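Local coordinates for Lmo0131 protein (Listeria monocytogenes, PDB 4Q6J), which is an EAL-domain protein with a TIM-barrel fold that probably hydrolyses the bacterial second messenger cyclic di-GMP, at residues 107-110 with 111-115; 187-190 with 191-195; 240-243 with 244-248. All coordinates share one frame; numbering follows the deposited sequence.

How the contacts relate
All three examples are local contacts along or at the start of single helices around the barrel, each mixing buried and exposed residues, and none touches another. Contact 1 is the C-terminal part of helix 102-115, where apolar and aromatic side chains pack on helices 66-83 and 136-146, with a His-carboxylate bond and charged residues nearer solvent. Contact 2 starts helix 189-204 with an aspartate N-cap and faces a second subunit; it lies across the chain's centre from contact 1. Contact 3 also starts a helix, 242-248, but there a proline occupies the N-cap position and apolar side chains pack against strand 20-29. Charge thus serves the subunit interface in contact 2, whereas in contact 3 one conformer of a glutamate approaches a second.

Contact 1: residues 107-110 with 111-115; sequences FLHD and YVKEH. With EDO (1,2-ethanediol), chain O.
Phe107 and Tyr111, one turn apart, open the C-terminal half of helix 102-115, an outer helix of the TIM barrel. Four i to i+4 bonds join 107-110 to 111-115, from Tyr111 N to Phe107 O (2.8 Å) through Glu114 N to Asp110 O (3.0 Å), and His115 N to Tyr111 O adds a fifth.

Apolar contacts follow two faces. Leu108 CD1 meets Val112 CG2 at 3.8 Å, with the two branches slanting across each other; Leu108 packs further on Ile145 of helix 136-146 and Val112 on Leu148. Phe107 CZ approaches Tyr111 CD2 at 4.2 Å, while Tyr111 CB lies over one face of the phenylalanine ring. Tyr111 is backed by helix 66-83 through Glu75, Ile78 and Lys79.

Polar contacts are fewer. His109, which also touches Ile145 and Leu148, donates from ND1 to Asp110 OD1 at 3.1 Å; the bond uses the anti lone pair of OD1, and the oxygen lies 19° out of the imidazole plane. Lys113 runs alongside His109, its CD beside the ring atom CE1. An ethanediol, probably from the crystallisation liquor, sits beside Tyr111, but its overlap with Glu114 makes its polar contacts doubtful. With chi1 of -61°, the imidazole of His115 turns back along the helix and places CD2 3.3 Å above the plane of the Tyr111 ring, over its centre.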
# COMPACT_ATOMS: atom_id res chain seq x y z
N PHE B 107 0.30 -21.23 -19.76
CA PHE B 107 1.39 -22.17 -19.59
C PHE B 107 1.18 -23.18 -18.46
O PHE B 107 1.55 -24.34 -18.59
CB PHE B 107 2.69 -21.45 -19.32
CG PHE B 107 3.82 -22.39 -19.16
CD1 PHE B 107 4.23 -23.17 -20.23
CD2 PHE B 107 4.44 -22.54 -17.94
CE1 PHE B 107 5.27 -24.06 -20.09
CE2 PHE B 107 5.49 -23.40 -17.82
CZ PHE B 107 5.90 -24.17 -18.89
N LEU B 108 0.62 -22.71 -17.34
CA LEU B 108 0.46 -23.57 -16.19
C LEU B 108 -0.60 -24.62 -16.47
O LEU B 108 -0.45 -25.78 -16.15
CB LEU B 108 0.11 -22.78 -14.93
CG LEU B 108 -0.18 -23.68 -13.70
CD1 LEU B 108 1.02 -24.50 -13.31
CD2 LEU B 108 -0.67 -22.90 -12.51
N HIS B 109 -1.69 -24.19 -17.08
CA HIS B 109 -2.74 -25.08 -17.52
C HIS B 109 -2.20 -26.16 -18.45
O HIS B 109 -2.60 -27.32 -18.38
CB HIS B 109 -3.78 -24.27 -18.28
CG HIS B 109 -4.76 -25.11 -19.03
ND1 HIS B 109 -4.43 -25.80 -20.17
CD2 HIS B 109 -6.07 -25.35 -18.80
CE1 HIS B 109 -5.49 -26.45 -20.61
NE2 HIS B 109 -6.50 -26.19 -19.81
N ASP B 110 -1.32 -25.74 -19.35
CA ASP B 110 -0.74 -26.65 -20.33
C ASP B 110 0.23 -27.61 -19.69
O ASP B 110 0.22 -28.81 -19.99
CB ASP B 110 0.03 -25.85 -21.36
CG ASP B 110 -0.86 -25.15 -22.31
OD1 ASP B 110 -2.10 -25.18 -22.13
OD2 ASP B 110 -0.31 -24.56 -23.25
N TYR B 111 1.09 -27.08 -18.83
CA TYR B 111 2.01 -27.91 -18.10
C TYR B 111 1.27 -28.92 -17.18
O TYR B 111 1.63 -30.09 -17.10
CB TYR B 111 3.00 -27.06 -17.30
CG TYR B 111 4.10 -27.90 -16.73
CD1 TYR B 111 3.94 -28.55 -15.52
CD2 TYR B 111 5.28 -28.07 -17.42
CE1 TYR B 111 4.92 -29.34 -15.01
CE2 TYR B 111 6.28 -28.86 -16.92
CZ TYR B 111 6.09 -29.51 -15.72
OH TYR B 111 7.07 -30.31 -15.21
N VAL B 112 0.24 -28.46 -16.50
CA VAL B 112 -0.61 -29.35 -15.70
C VAL B 112 -1.26 -30.45 -16.54
O VAL B 112 -1.17 -31.62 -16.24
CB VAL B 112 -1.68 -28.55 -14.90
CG1 VAL B 112 -2.70 -29.49 -14.29
CG2 VAL B 112 -1.01 -27.72 -13.82
N LYS B 113 -1.89 -30.08 -17.64
CA LYS B 113 -2.59 -31.05 -18.46
C LYS B 113 -1.63 -32.12 -18.96
O LYS B 113 -1.95 -33.29 -19.01
CB LYS B 113 -3.27 -30.34 -19.63
CG LYS B 113 -4.07 -31.25 -20.55
CD LYS B 113 -4.81 -30.47 -21.61
CE LYS B 113 -6.06 -31.22 -22.03
NZ LYS B 113 -6.91 -30.42 -22.94
N GLU B 114 -0.45 -31.71 -19.40
CA GLU B 114 0.59 -32.63 -19.88
C GLU B 114 1.23 -33.53 -18.83
O GLU B 114 1.60 -34.65 -19.11
CB GLU B 114 1.65 -31.84 -20.65
CG GLU B 114 2.84 -32.68 -21.09
CD GLU B 114 3.93 -31.86 -21.75
OE1 GLU B 114 4.08 -30.67 -21.45
OE2 GLU B 114 4.67 -32.43 -22.57
N HIS B 115 1.43 -33.00 -17.64
CA HIS B 115 2.31 -33.65 -16.66
C HIS B 115 1.65 -34.22 -15.41
O HIS B 115 2.15 -35.17 -14.82
CB HIS B 115 3.40 -32.66 -16.20
CG HIS B 115 4.29 -32.16 -17.29
ND1 HIS B 115 5.54 -32.68 -17.53
CD2 HIS B 115 4.11 -31.17 -18.20
CE1 HIS B 115 6.09 -32.05 -18.55
NE2 HIS B 115 5.24 -31.13 -18.98
C1 EDO O . 5.28 -28.11 -21.57
O1 EDO O . 5.81 -29.31 -21.04
C2 EDO O . 4.08 -27.69 -20.75
O2 EDO O . 2.90 -27.85 -21.50

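Contact 2: residues 187-190 with 191-195; sequences TDRK and QQIII. With PO4 (phosphate ion), chain M.
Asp188 holds CG anti to its own nitrogen (chi1 -156°), which carries the carboxylate forward to the amide of Gln191. Arg189 also starts with CG opposite the nitrogen, at chi1 176°, and runs beside Ile193, both side chains pointing the same way.

The bond from Gln191 N to Asp188 OD1 measures 3.2 Å and is fairly straight, yet the N-H comes from well above the carboxylate plane (70°). The carboxylate also rests against the side chain of the residue whose amide it caps, with OD2 3.4 Å from Gln191 CB. Asp188 serves the backbone too: its O accepts from Gln192 N at 3.1 Å.

This is a side-chain N-cap at the start of helix 189-204, the helix that connects strand 174-177 to strand 208-211 in a beta-alpha-beta crossover of the barrel. The helical bonding continues with Ile193 N to Arg189 O and Ile194 N to Lys190 O, while Arg189 CG packs on Ile193 CD1 at 3.8 Å. Ile194 folds CG1 back to 3.2 Å from Lys190 O, alongside the carbonyl that its own N-H engages.

The polar ends find partners beyond the two segments. Asp188 OD2 forms a salt bridge with Arg168 of the second subunit, so the cap and the interface share one carboxylate, and Lys190 NZ bonds to Leu167 O of that subunit. Gln191 NE2 and Gln192 NE2 hydrogen-bond within the same chain to Phe181 O and Leu185 O, respectively. Arg189 NH1 points to a phosphate, probably from the crystallisation liquor, that lies at the edge of the guanidinium, near its plane, although the modelled separation is too short to be trusted.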
# COMPACT_ATOMS: atom_id res chain seq x y z
N THR B 187 -9.34 -15.80 25.72
CA THR B 187 -9.75 -14.51 26.20
C THR B 187 -10.31 -13.63 25.09
O THR B 187 -10.22 -12.40 25.16
CB THR B 187 -8.54 -13.78 26.81
OG1 THR B 187 -7.44 -13.82 25.89
CG2 THR B 187 -8.16 -14.44 28.14
N ASP B 188 -10.90 -14.25 24.08
CA ASP B 188 -11.40 -13.48 22.97
C ASP B 188 -12.73 -13.99 22.46
O ASP B 188 -12.80 -14.78 21.54
CB ASP B 188 -10.36 -13.41 21.87
CG ASP B 188 -10.54 -12.20 20.99
OD1 ASP B 188 -11.64 -11.60 20.98
OD2 ASP B 188 -9.57 -11.87 20.28
N ARG B 189 -13.79 -13.51 23.08
CA ARG B 189 -15.11 -13.90 22.64
C ARG B 189 -15.47 -13.35 21.24
O ARG B 189 -16.07 -14.06 20.46
CB ARG B 189 -16.20 -13.52 23.63
CG ARG B 189 -17.56 -13.87 23.07
CD ARG B 189 -18.68 -13.65 24.02
NE ARG B 189 -18.60 -12.35 24.67
CZ ARG B 189 -19.43 -11.97 25.63
NH1 ARG B 189 -20.38 -12.78 26.04
NH2 ARG B 189 -19.30 -10.77 26.17
N LYS B 190 -15.11 -12.11 20.95
CA LYS B 190 -15.41 -11.57 19.65
C LYS B 190 -14.75 -12.40 18.54
O LYS B 190 -15.35 -12.66 17.52
CB LYS B 190 -14.93 -10.12 19.54
CG LYS B 190 -15.64 -9.14 20.42
CD LYS B 190 -15.03 -7.70 20.32
CE LYS B 190 -15.41 -6.99 19.01
NZ LYS B 190 -15.01 -5.55 18.89
N GLN B 191 -13.50 -12.83 18.75
CA GLN B 191 -12.80 -13.59 17.72
C GLN B 191 -13.39 -14.97 17.60
O GLN B 191 -13.38 -15.56 16.52
CB GLN B 191 -11.29 -13.63 17.97
CG GLN B 191 -10.45 -14.28 16.87
CD GLN B 191 -10.58 -13.55 15.54
OE1 GLN B 191 -11.12 -12.44 15.48
NE2 GLN B 191 -10.07 -14.17 14.47
N GLN B 192 -13.89 -15.50 18.70
CA GLN B 192 -14.59 -16.80 18.61
C GLN B 192 -15.84 -16.70 17.77
O GLN B 192 -16.15 -17.59 16.96
CB GLN B 192 -14.91 -17.38 19.99
CG GLN B 192 -13.66 -17.95 20.67
CD GLN B 192 -13.97 -19.03 21.70
OE1 GLN B 192 -14.91 -19.80 21.52
NE2 GLN B 192 -13.17 -19.09 22.77
N ILE B 193 -16.56 -15.62 17.94
CA ILE B 193 -17.73 -15.37 17.13
C ILE B 193 -17.34 -15.14 15.66
O ILE B 193 -18.00 -15.63 14.74
CB ILE B 193 -18.56 -14.22 17.70
CG1 ILE B 193 -19.15 -14.65 19.04
CG2 ILE B 193 -19.69 -13.88 16.78
CD1 ILE B 193 -19.57 -13.51 19.88
N ILE B 194 -16.24 -14.43 15.44
CA ILE B 194 -15.83 -14.12 14.09
C ILE B 194 -15.44 -15.37 13.34
O ILE B 194 -15.85 -15.59 12.19
CB ILE B 194 -14.69 -13.11 14.07
CG1 ILE B 194 -15.18 -11.74 14.50
CG2 ILE B 194 -14.06 -13.05 12.67
CD1 ILE B 194 -14.08 -10.80 14.92
N ILE B 195 -14.64 -16.21 13.99
CA ILE B 195 -14.21 -17.45 13.38
C ILE B 195 -15.41 -18.26 12.98
O ILE B 195 -15.48 -18.77 11.88
CB ILE B 195 -13.33 -18.29 14.32
CG1 ILE B 195 -12.00 -17.58 14.59
CG2 ILE B 195 -13.08 -19.65 13.69
CD1 ILE B 195 -11.26 -18.11 15.82
P PO4 M . -22.34 -15.27 25.77
O1 PO4 M . -23.42 -15.84 24.88
O2 PO4 M . -23.00 -14.31 26.73
O3 PO4 M . -21.60 -16.40 26.44
O4 PO4 M . -21.39 -14.50 24.89

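Contact 3: residues 240-243 with 244-248; sequences LPME and EIKQK
Glu244 lies back over Pro241 and Leu240 at the start of helix 242-248, the last helix of the chain. Its CG stands opposite the carbonyl carbon (chi1 -50°), and the chain continues extended toward the residues that precede the helix. CB sits 3.9 Å from Pro241 O, the carbonyl that begins the helical bonding. CG passes the carboxylate of Glu243 in one of that residue's two deposited conformers. CD reaches the proline ring, 3.6 Å from Pro241 CD, and there the chain divides: OE1 meets the methyl Leu240 CD2 at 3.4 Å, with the two side chains crossing at about a right angle, while OE2 comes to 3.3 Å from Pro241 CG.

Pro241 occupies the N-cap position. Its O accepts from Ile245 N at 3.1 Å, with the donor nearly in line with the carbonyl, and receives a weak bond from Glu244 N. Met242 O takes Lys246 N in the next step.

On the inner side the contact is apolar. Leu240 CD1 touches Ile245 CD1 at 3.9 Å, and Met242 is a selenomethionine whose chain, bent at chi2 and chi3, brings the selenium SE to 4.0 Å from Ile245 CB. These residues continue onto strand 20-29: Leu240 shares backbone hydrogen bonds with Tyr24, Met242 packs on the same tyrosine and Ile245 on Pro26. Lys246 NZ hydrogen-bonds to Gln83 OE1.

In the same conformer, Glu243 turns its carboxylate almost perpendicular to that of Glu244, and its OE1 comes 3.6 Å from Glu244 OE2. If populated, that pairing is probably unfavourable, a cost that the positive end of the helix dipole beside it may partly offset.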
# COMPACT_ATOMS: atom_id res chain seq x y z
N LEU B 240 8.94 -29.44 6.27
CA LEU B 240 10.09 -30.35 6.20
C LEU B 240 10.34 -30.79 4.76
O LEU B 240 9.41 -30.78 3.95
CB LEU B 240 9.84 -31.61 7.00
CG LEU B 240 9.70 -31.49 8.50
CD1 LEU B 240 9.14 -32.79 9.01
CD2 LEU B 240 11.05 -31.16 9.12
N PRO B 241 11.58 -31.20 4.45
CA PRO B 241 11.84 -31.94 3.22
C PRO B 241 10.88 -33.13 3.14
O PRO B 241 10.50 -33.65 4.18
CB PRO B 241 13.26 -32.46 3.41
CG PRO B 241 13.89 -31.50 4.30
CD PRO B 241 12.81 -31.04 5.25
N MSE B 242 10.49 -33.54 1.94
CA MSE B 242 9.66 -34.73 1.82
C MSE B 242 10.29 -35.93 2.53
O MSE B 242 9.59 -36.74 3.14
CB MSE B 242 9.36 -35.08 0.36
CG MSE B 242 8.34 -36.23 0.21
SE MSE B 242 6.69 -35.98 1.27
CE MSE B 242 5.70 -34.78 0.14
N GLU B 243 11.62 -36.02 2.43
CA GLU B 243 12.38 -37.08 3.07
C GLU B 243 12.06 -37.21 4.55
O GLU B 243 11.78 -38.29 5.04
CB GLU B 243 13.88 -36.82 2.88
CG GLU B 243 14.76 -37.36 3.99
CD GLU B 243 15.77 -36.33 4.51
OE1 GLU B 243 15.68 -35.15 4.09
OE2 GLU B 243 16.64 -36.71 5.34
N GLU B 244 12.10 -36.09 5.26
CA GLU B 244 11.86 -36.06 6.69
C GLU B 244 10.37 -36.21 7.07
O GLU B 244 10.02 -36.71 8.16
CB GLU B 244 12.47 -34.81 7.28
CG GLU B 244 13.90 -34.63 6.86
CD GLU B 244 14.51 -33.33 7.39
OE1 GLU B 244 13.96 -32.74 8.35
OE2 GLU B 244 15.54 -32.88 6.85
N ILE B 245 9.49 -35.79 6.18
CA ILE B 245 8.08 -36.13 6.36
C ILE B 245 7.91 -37.65 6.40
O ILE B 245 7.36 -38.18 7.33
CB ILE B 245 7.19 -35.61 5.23
CG1 ILE B 245 7.07 -34.08 5.25
CG2 ILE B 245 5.82 -36.25 5.33
CD1 ILE B 245 6.31 -33.54 6.42
N LYS B 246 8.39 -38.33 5.38
CA LYS B 246 8.16 -39.76 5.27
C LYS B 246 8.81 -40.54 6.42
O LYS B 246 8.31 -41.61 6.81
CB LYS B 246 8.64 -40.27 3.92
CG LYS B 246 7.64 -40.03 2.81
CD LYS B 246 8.22 -40.38 1.44
CE LYS B 246 7.22 -40.13 0.31
NZ LYS B 246 7.82 -40.38 -1.04
N GLN B 247 9.90 -40.00 6.96
CA GLN B 247 10.57 -40.63 8.11
C GLN B 247 9.76 -40.41 9.38
O GLN B 247 9.80 -41.22 10.29
CB GLN B 247 12.01 -40.13 8.26
CG GLN B 247 12.86 -40.63 7.11
CD GLN B 247 14.21 -39.96 6.95
OE1 GLN B 247 14.55 -39.02 7.67
NE2 GLN B 247 14.98 -40.44 5.98
N LYS B 248 8.98 -39.33 9.40
CA LYS B 248 8.16 -39.00 10.56
C LYS B 248 6.81 -39.68 10.50
O LYS B 248 6.29 -40.13 11.51
CB LYS B 248 7.98 -37.48 10.70
CG LYS B 248 7.62 -37.06 12.12
CD LYS B 248 7.14 -35.62 12.27
CE LYS B 248 6.62 -35.42 13.68
NZ LYS B 248 5.88 -34.15 13.87